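Local coordinates for protein neurotoxin (Clostridium botulinum, PDB 2QN0) that acts as the zinc-dependent light chain protease of botulinum neurotoxin type C, probably cleaving SNARE proteins with dual substrate specificity, at residues N119-I124 against A301-N305; D130-N134 against F173-N178; N134-V138 against G150-P154. All blocks are in the same frame, centred on the assembly; numbering follows the deposited sequence.

Contact 1: residues N119-I124 against A301-N305; sequences NNNTPI and AKRLN
R303 reaches out from helix 283-304 to the loop 119-124 and turns both end nitrogens to one acceptor, the carbonyl oxygen of T122. NH1 of R303 is 2.9 Å from T122 O, and NH2 of R303 is 3.0 Å from it. Both bonds are bent, with N-H...O angles of 146° and 141°. The oxygen sits at the guanidinium edge, close to the plane of the group. On the carbonyl side the donors differ: NH2 lies in the carbonyl plane, while NH1 stands well above it. The arginine chain is extended from CG to NE, which carries its head this far from the helix. NH1 also donates to water 1, 2.9 Å away, and this water can in turn donate to I124 O. The bound carbonyl belongs to T122, the last residue of a type I beta turn that starts at N119 and is closed by T122 N to N119 O at 3.0 Å. Side chains brace the turn from within. T122 OG1 lies beside its own backbone N (chi1 -60°) and accepts from N119 N at 2.9 Å. N119 OD1 takes a weak bond from N121 N in an Asx turn. The amide nitrogens bond to neighbouring loops: N119 ND2 donates to D132 OD2, and N121 ND2 to N178 OD1. The apolar share falls to I124. Its CG2 rests 4.0 Å from R303 CG, the two side chains lying nearly perpendicular, and its CD1 approaches CE of K302. R303 also touches F186.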
loop_
_atom_site.group_PDB
_atom_site.type_symbol
_atom_site.label_atom_id
_atom_site.label_comp_id
_atom_site.label_asym_id
_atom_site.label_seq_id
_atom_site.Cartn_x
_atom_site.Cartn_y
_atom_site.Cartn_z
ATOM N N ASN A 119 2.195 -6.282 20.336
ATOM C CA ASN A 119 3.273 -5.339 20.078
ATOM C C ASN A 119 4.333 -5.503 21.163
ATOM O O ASN A 119 4.269 -6.442 21.959
ATOM C CB ASN A 119 2.762 -3.890 20.033
ATOM C CG ASN A 119 2.150 -3.435 21.343
ATOM O OD1 ASN A 119 2.419 -3.999 22.404
ATOM N ND2 ASN A 119 1.333 -2.387 21.276
ATOM N N ASN A 120 5.300 -4.594 21.196
ATOM C CA ASN A 120 6.381 -4.673 22.175
ATOM C C ASN A 120 5.908 -4.788 23.623
ATOM O O ASN A 120 6.549 -5.459 24.432
ATOM C CB ASN A 120 7.317 -3.463 22.027
ATOM C CG ASN A 120 6.648 -2.143 22.390
ATOM O OD1 ASN A 120 5.610 -1.775 21.831
ATOM N ND2 ASN A 120 7.252 -1.416 23.327
ATOM N N ASN A 121 4.787 -4.153 23.949
ATOM C CA ASN A 121 4.273 -4.187 25.315
ATOM C C ASN A 121 3.295 -5.317 25.643
ATOM O O ASN A 121 2.775 -5.388 26.758
ATOM C CB ASN A 121 3.642 -2.838 25.664
ATOM C CG ASN A 121 4.681 -1.756 25.879
ATOM O OD1 ASN A 121 5.638 -1.947 26.627
ATOM N ND2 ASN A 121 4.496 -0.613 25.232
ATOM N N THR A 122 3.038 -6.196 24.683
ATOM C CA THR A 122 2.137 -7.320 24.916
ATOM C C THR A 122 2.887 -8.404 25.689
ATOM O O THR A 122 4.024 -8.733 25.355
ATOM C CB THR A 122 1.648 -7.933 23.589
ATOM O OG1 THR A 122 0.953 -6.938 22.831
ATOM C CG2 THR A 122 0.721 -9.112 23.854
ATOM N N PRO A 123 2.272 -8.960 26.747
ATOM C CA PRO A 123 2.955 -10.007 27.511
ATOM C C PRO A 123 3.336 -11.159 26.589
ATOM O O PRO A 123 2.593 -11.492 25.663
ATOM C CB PRO A 123 1.910 -10.412 28.547
ATOM C CG PRO A 123 1.194 -9.123 28.803
ATOM C CD PRO A 123 1.013 -8.566 27.404
ATOM N N ILE A 124 4.488 -11.768 26.843
ATOM C CA ILE A 124 4.966 -12.871 26.017
ATOM C C ILE A 124 3.993 -14.046 25.888
ATOM O O ILE A 124 3.999 -14.750 24.875
ATOM C CB ILE A 124 6.325 -13.394 26.543
ATOM C CG1 ILE A 124 7.382 -12.292 26.411
ATOM C CG2 ILE A 124 6.756 -14.628 25.767
ATOM C CD1 ILE A 124 8.750 -12.680 26.940
ATOM N N ALA A 301 9.065 -16.230 17.639
ATOM C CA ALA A 301 9.043 -17.684 17.783
ATOM C C ALA A 301 8.944 -18.041 19.265
ATOM O O ALA A 301 8.225 -18.967 19.646
ATOM C CB ALA A 301 10.302 -18.296 17.173
ATOM N N LYS A 302 9.666 -17.295 20.097
ATOM C CA LYS A 302 9.649 -17.521 21.538
ATOM C C LYS A 302 8.237 -17.298 22.072
ATOM O O LYS A 302 7.745 -18.070 22.896
ATOM C CB LYS A 302 10.624 -16.568 22.236
ATOM C CG LYS A 302 10.567 -16.627 23.751
ATOM C CD LYS A 302 11.520 -15.623 24.380
ATOM C CE LYS A 302 11.440 -15.669 25.897
ATOM N NZ LYS A 302 11.772 -17.023 26.424
ATOM N N ARG A 303 7.586 -16.237 21.603
ATOM C CA ARG A 303 6.227 -15.942 22.037
ATOM C C ARG A 303 5.308 -17.097 21.659
ATOM O O ARG A 303 4.494 -17.537 22.469
ATOM C CB ARG A 303 5.719 -14.645 21.391
ATOM C CG ARG A 303 6.242 -13.361 22.031
ATOM C CD ARG A 303 5.796 -12.136 21.236
ATOM N NE ARG A 303 6.245 -10.874 21.820
ATOM C CZ ARG A 303 5.569 -10.179 22.732
ATOM N NH1 ARG A 303 4.399 -10.615 23.179
ATOM N NH2 ARG A 303 6.060 -9.034 23.188
ATOM N N LEU A 304 5.448 -17.597 20.433
ATOM C CA LEU A 304 4.606 -18.692 19.967
ATOM C C LEU A 304 4.748 -19.954 20.814
ATOM O O LEU A 304 3.862 -20.810 20.816
ATOM C CB LEU A 304 4.901 -19.006 18.499
ATOM C CG LEU A 304 4.477 -17.914 17.505
ATOM C CD1 LEU A 304 4.885 -18.312 16.097
ATOM C CD2 LEU A 304 2.959 -17.695 17.590
ATOM N N ASN A 305 5.857 -20.071 21.536
ATOM C CA ASN A 305 6.071 -21.230 22.396
ATOM C C ASN A 305 5.571 -20.936 23.806
ATOM O O ASN A 305 5.651 -21.794 24.684
ATOM C CB ASN A 305 7.561 -21.588 22.485
ATOM C CG ASN A 305 8.122 -22.117 21.187
ATOM O OD1 ASN A 305 7.511 -22.956 20.524
ATOM N ND2 ASN A 305 9.308 -21.642 20.823
HETATM O O HOH W 1 2.962 -13.072 22.741
#

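Contact 2: residues D130-N134 against F173-N178; sequences DVDFN and FKLTNN
The backbones come closest at D132 and K174, whose CA atoms are 5.1 Å apart, and neither segment is a regular helix or strand. This is a surface contact between two beta turns: type II' from V131 to N134 and type I from L175 to N178. D132 OD1 joins them by accepting twice. N178 ND2 reaches it at 3.0 Å from the syn side, somewhat out of the carboxylate plane; OD1 of N178 accepts from N121 ND2. L175 N also comes to 3.0 Å of D132 OD1, but from above the opposite face, with an N-H...O angle of 161°. The carboxylate and the N178 amide are turned 74° against each other. The second oxygen of D132, OD2, is taken by N119. Beside these bonds lies the F133 ring. Its CD2 meets CB of F173 at 3.5 Å, and K174 O meets the rim of the ring almost in its plane. CD2 of L175 lies farther off, 4.2 Å from CE2 of F133. Water 2 accepts from F133 N, can donate to N134 OD1, which also accepts from L189 N, and has a weak bond to F173 O. K174 bends at its last torsion, and its NZ donates to N178 O at 2.8 Å.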
loop_
_atom_site.group_PDB
_atom_site.type_symbol
_atom_site.label_atom_id
_atom_site.label_comp_id
_atom_site.label_asym_id
_atom_site.label_seq_id
_atom_site.Cartn_x
_atom_site.Cartn_y
_atom_site.Cartn_z
ATOM N N ASP A 130 -6.679 -6.902 19.744
ATOM C CA ASP A 130 -7.139 -5.508 19.741
ATOM C C ASP A 130 -5.979 -4.529 19.920
ATOM O O ASP A 130 -6.204 -3.334 20.121
ATOM C CB ASP A 130 -8.144 -5.244 20.873
ATOM C CG ASP A 130 -9.485 -5.915 20.648
ATOM O OD1 ASP A 130 -9.989 -5.893 19.504
ATOM O OD2 ASP A 130 -10.044 -6.450 21.628
ATOM N N VAL A 131 -4.747 -5.021 19.841
ATOM C CA VAL A 131 -3.593 -4.147 20.050
ATOM C C VAL A 131 -3.526 -2.958 19.100
ATOM O O VAL A 131 -3.814 -3.079 17.906
ATOM C CB VAL A 131 -2.258 -4.928 19.963
ATOM C CG1 VAL A 131 -1.960 -5.309 18.521
ATOM C CG2 VAL A 131 -1.135 -4.089 20.545
ATOM N N ASP A 132 -3.142 -1.808 19.649
ATOM C CA ASP A 132 -3.023 -0.567 18.891
ATOM C C ASP A 132 -4.242 -0.288 18.023
ATOM O O ASP A 132 -5.323 -0.018 18.545
ATOM C CB ASP A 132 -1.750 -0.596 18.039
ATOM C CG ASP A 132 -0.492 -0.505 18.881
ATOM O OD1 ASP A 132 -0.410 0.420 19.716
ATOM O OD2 ASP A 132 0.410 -1.352 18.712
ATOM N N PHE A 133 -4.072 -0.348 16.704
ATOM C CA PHE A 133 -5.174 -0.097 15.779
ATOM C C PHE A 133 -5.428 -1.269 14.833
ATOM O O PHE A 133 -5.921 -1.082 13.718
ATOM C CB PHE A 133 -4.886 1.171 14.970
ATOM C CG PHE A 133 -4.943 2.428 15.790
ATOM C CD1 PHE A 133 -6.155 3.061 16.032
ATOM C CD2 PHE A 133 -3.791 2.948 16.366
ATOM C CE1 PHE A 133 -6.219 4.194 16.839
ATOM C CE2 PHE A 133 -3.845 4.079 17.175
ATOM C CZ PHE A 133 -5.064 4.703 17.412
ATOM N N ASN A 134 -5.107 -2.479 15.281
ATOM C CA ASN A 134 -5.296 -3.667 14.450
ATOM C C ASN A 134 -6.756 -4.078 14.282
ATOM O O ASN A 134 -7.100 -4.778 13.326
ATOM C CB ASN A 134 -4.496 -4.844 15.009
ATOM C CG ASN A 134 -3.010 -4.744 14.701
ATOM O OD1 ASN A 134 -2.565 -3.829 14.004
ATOM N ND2 ASN A 134 -2.237 -5.696 15.213
ATOM N N PHE A 173 -0.169 2.603 12.613
ATOM C CA PHE A 173 -0.427 3.497 13.734
ATOM C C PHE A 173 -0.226 2.804 15.068
ATOM O O PHE A 173 -0.352 1.588 15.165
ATOM C CB PHE A 173 -1.859 4.014 13.609
ATOM C CG PHE A 173 -2.178 4.548 12.241
ATOM C CD1 PHE A 173 -1.982 5.889 11.940
ATOM C CD2 PHE A 173 -2.606 3.690 11.232
ATOM C CE1 PHE A 173 -2.203 6.371 10.651
ATOM C CE2 PHE A 173 -2.827 4.162 9.941
ATOM C CZ PHE A 173 -2.624 5.504 9.652
ATOM N N LYS A 174 0.083 3.585 16.098
ATOM C CA LYS A 174 0.316 3.014 17.415
ATOM C C LYS A 174 -0.132 3.962 18.518
ATOM O O LYS A 174 -0.325 5.157 18.285
ATOM C CB LYS A 174 1.808 2.729 17.596
ATOM C CG LYS A 174 2.645 4.003 17.686
ATOM C CD LYS A 174 4.112 3.708 17.947
ATOM C CE LYS A 174 4.896 4.993 18.140
ATOM N NZ LYS A 174 4.426 5.755 19.333
ATOM N N LEU A 175 -0.296 3.419 19.721
ATOM C CA LEU A 175 -0.676 4.233 20.866
ATOM C C LEU A 175 0.587 4.978 21.298
ATOM O O LEU A 175 1.702 4.523 21.038
ATOM C CB LEU A 175 -1.191 3.353 22.008
ATOM C CG LEU A 175 -2.454 2.536 21.716
ATOM C CD1 LEU A 175 -2.841 1.741 22.956
ATOM C CD2 LEU A 175 -3.588 3.463 21.303
ATOM N N THR A 176 0.406 6.117 21.956
ATOM C CA THR A 176 1.520 6.953 22.399
ATOM C C THR A 176 2.701 6.251 23.074
ATOM O O THR A 176 3.851 6.460 22.686
ATOM C CB THR A 176 1.020 8.063 23.350
ATOM O OG1 THR A 176 0.013 8.839 22.689
ATOM C CG2 THR A 176 2.167 8.979 23.748
ATOM N N ASN A 177 2.426 5.422 24.076
ATOM C CA ASN A 177 3.495 4.743 24.807
ATOM C C ASN A 177 4.088 3.482 24.182
ATOM O O ASN A 177 4.874 2.785 24.826
ATOM C CB ASN A 177 3.033 4.430 26.233
ATOM C CG ASN A 177 2.694 5.682 27.022
ATOM O OD1 ASN A 177 3.495 6.615 27.104
ATOM N ND2 ASN A 177 1.504 5.707 27.609
ATOM N N ASN A 178 3.726 3.181 22.939
ATOM C CA ASN A 178 4.272 2.000 22.280
ATOM C C ASN A 178 5.215 2.402 21.150
ATOM O O ASN A 178 5.346 3.582 20.823
ATOM C CB ASN A 178 3.154 1.124 21.695
ATOM C CG ASN A 178 2.155 0.665 22.741
ATOM O OD1 ASN A 178 2.526 0.296 23.857
ATOM N ND2 ASN A 178 0.877 0.665 22.375
HETATM O O HOH W 2 -1.992 -1.340 14.802
#

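Contact 3: residues N134-V138 against G150-P154; sequences NSVDV and GSINP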
loop_
_atom_site.group_PDB
_atom_site.type_symbol
_atom_site.label_atom_id
_atom_site.label_comp_id
_atom_site.label_asym_id
_atom_site.label_seq_id
_atom_site.Cartn_x
_atom_site.Cartn_y
_atom_site.Cartn_z
ATOM N N ASN A 134 -5.107 -2.479 15.281
ATOM C CA ASN A 134 -5.296 -3.667 14.450
ATOM C C ASN A 134 -6.756 -4.078 14.282
ATOM O O ASN A 134 -7.100 -4.778 13.326
ATOM C CB ASN A 134 -4.496 -4.844 15.009
ATOM C CG ASN A 134 -3.010 -4.744 14.701
ATOM O OD1 ASN A 134 -2.565 -3.829 14.004
ATOM N ND2 ASN A 134 -2.237 -5.696 15.213
ATOM N N SER A 135 -7.614 -3.667 15.210
ATOM C CA SER A 135 -9.030 -4.004 15.098
ATOM C C SER A 135 -9.827 -2.720 14.896
ATOM O O SER A 135 -9.498 -1.684 15.469
ATOM C CB SER A 135 -9.514 -4.751 16.352
ATOM O OG SER A 135 -9.477 -3.936 17.507
ATOM N N VAL A 136 -10.856 -2.783 14.057
ATOM C CA VAL A 136 -11.679 -1.611 13.788
ATOM C C VAL A 136 -13.136 -1.910 14.118
ATOM O O VAL A 136 -13.616 -3.022 13.892
ATOM C CB VAL A 136 -11.560 -1.164 12.306
ATOM C CG1 VAL A 136 -10.100 -0.851 11.975
ATOM C CG2 VAL A 136 -12.091 -2.239 11.386
ATOM N N ASP A 137 -13.835 -0.915 14.656
ATOM C CA ASP A 137 -15.234 -1.093 15.031
ATOM C C ASP A 137 -16.194 -1.181 13.856
ATOM O O ASP A 137 -16.067 -0.450 12.870
ATOM C CB ASP A 137 -15.719 0.054 15.929
ATOM C CG ASP A 137 -14.973 0.138 17.240
ATOM O OD1 ASP A 137 -14.406 -0.883 17.683
ATOM O OD2 ASP A 137 -14.973 1.235 17.834
ATOM N N VAL A 138 -17.153 -2.091 13.976
ATOM C CA VAL A 138 -18.197 -2.251 12.973
ATOM C C VAL A 138 -19.403 -1.589 13.639
ATOM O O VAL A 138 -19.747 -1.923 14.774
ATOM C CB VAL A 138 -18.506 -3.736 12.702
ATOM C CG1 VAL A 138 -19.655 -3.861 11.706
ATOM C CG2 VAL A 138 -17.269 -4.430 12.158
ATOM N N GLY A 150 -19.600 -4.890 16.851
ATOM C CA GLY A 150 -18.468 -5.798 16.849
ATOM C C GLY A 150 -17.269 -5.150 16.189
ATOM O O GLY A 150 -17.193 -3.925 16.081
ATOM N N SER A 151 -16.321 -5.965 15.749
ATOM C CA SER A 151 -15.144 -5.422 15.090
ATOM C C SER A 151 -14.527 -6.426 14.131
ATOM O O SER A 151 -14.855 -7.613 14.164
ATOM C CB SER A 151 -14.112 -4.980 16.136
ATOM O OG SER A 151 -13.810 -6.023 17.040
ATOM N N ILE A 152 -13.666 -5.933 13.248
ATOM C CA ILE A 152 -12.974 -6.792 12.298
ATOM C C ILE A 152 -11.493 -6.414 12.326
ATOM O O ILE A 152 -11.124 -5.356 12.836
ATOM C CB ILE A 152 -13.508 -6.640 10.850
ATOM C CG1 ILE A 152 -13.365 -5.195 10.373
ATOM C CG2 ILE A 152 -14.964 -7.096 10.784
ATOM C CD1 ILE A 152 -13.583 -5.031 8.870
ATOM N N ASN A 153 -10.656 -7.289 11.784
ATOM C CA ASN A 153 -9.218 -7.052 11.760
ATOM C C ASN A 153 -8.674 -7.021 10.339
ATOM O O ASN A 153 -8.155 -8.018 9.840
ATOM C CB ASN A 153 -8.494 -8.140 12.560
ATOM C CG ASN A 153 -8.530 -7.893 14.057
ATOM O OD1 ASN A 153 -9.579 -7.595 14.632
ATOM N ND2 ASN A 153 -7.376 -8.026 14.699
ATOM N N PRO A 154 -8.798 -5.873 9.659
ATOM C CA PRO A 154 -8.281 -5.787 8.294
ATOM C C PRO A 154 -6.756 -5.848 8.377
ATOM O O PRO A 154 -6.178 -5.498 9.407
ATOM C CB PRO A 154 -8.735 -4.399 7.827
ATOM C CG PRO A 154 -9.884 -4.056 8.736
ATOM C CD PRO A 154 -9.440 -4.611 10.064
HETATM O O HOH W 3 -5.055 -5.850 11.910
#
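V136 and I152 form an antiparallel hydrogen-bonded pair: V136 N donates to I152 O at 2.9 Å and I152 N donates to V136 O at 3.0 Å. V138 N donates to G150 O at 2.8 Å. The non-hydrogen-bonded pair D137 and S151 lies between. These are the two strands of a beta hairpin at one edge of the mixed sheet, and their short axes run at 131°. I152 CG1 stands between its backbone N and carbonyl carbon (chi1 59°), which brings it against V136 CG2 at 3.4 Å, tighter than usual. CG2 of V138 meets CG2 of I152 at 3.8 Å, the side chains crossing at about a right angle. Just before strand 136-141 begins and after strand 146-152 ends, N134 O receives a CA-H...O contact from N153 CA at 3.5 Å. Water 3 donates to both N134 O and P154 O. In the next shell, S135 OG bonds to D130 OD1, N153 ND2 to F129 O, N134 OD1 to L189 N, and D137 to K148 and H25. The hairpin is thus two-sided, with an apolar face on which V136, V138 and I152 pack with L22, and I152 and P154 with W44, and a polar face on which the charge of D137 is probably offset by K148.

From the N terminus, the chain first enters contact 1 at 119-124, in the loop after helix 101-112. That contact closes the longest loop, to the end of helix 283-304, and the other two are nested inside it. After strand 126-128 comes 130-134, which opens contact 2 and closes on 173-178, in the loop past strand 169-171. Contact 3 starts at the shared residue N134 and closes the short hairpin of strands 136-141 and 146-152, within the span of contact 2. Contacts 1 and 2 touch through N121 with N178 and N119 with D132, and contacts 2 and 3 through D130 and S135. Contacts 1 and 3 stay about 7 Å apart at their nearest atoms.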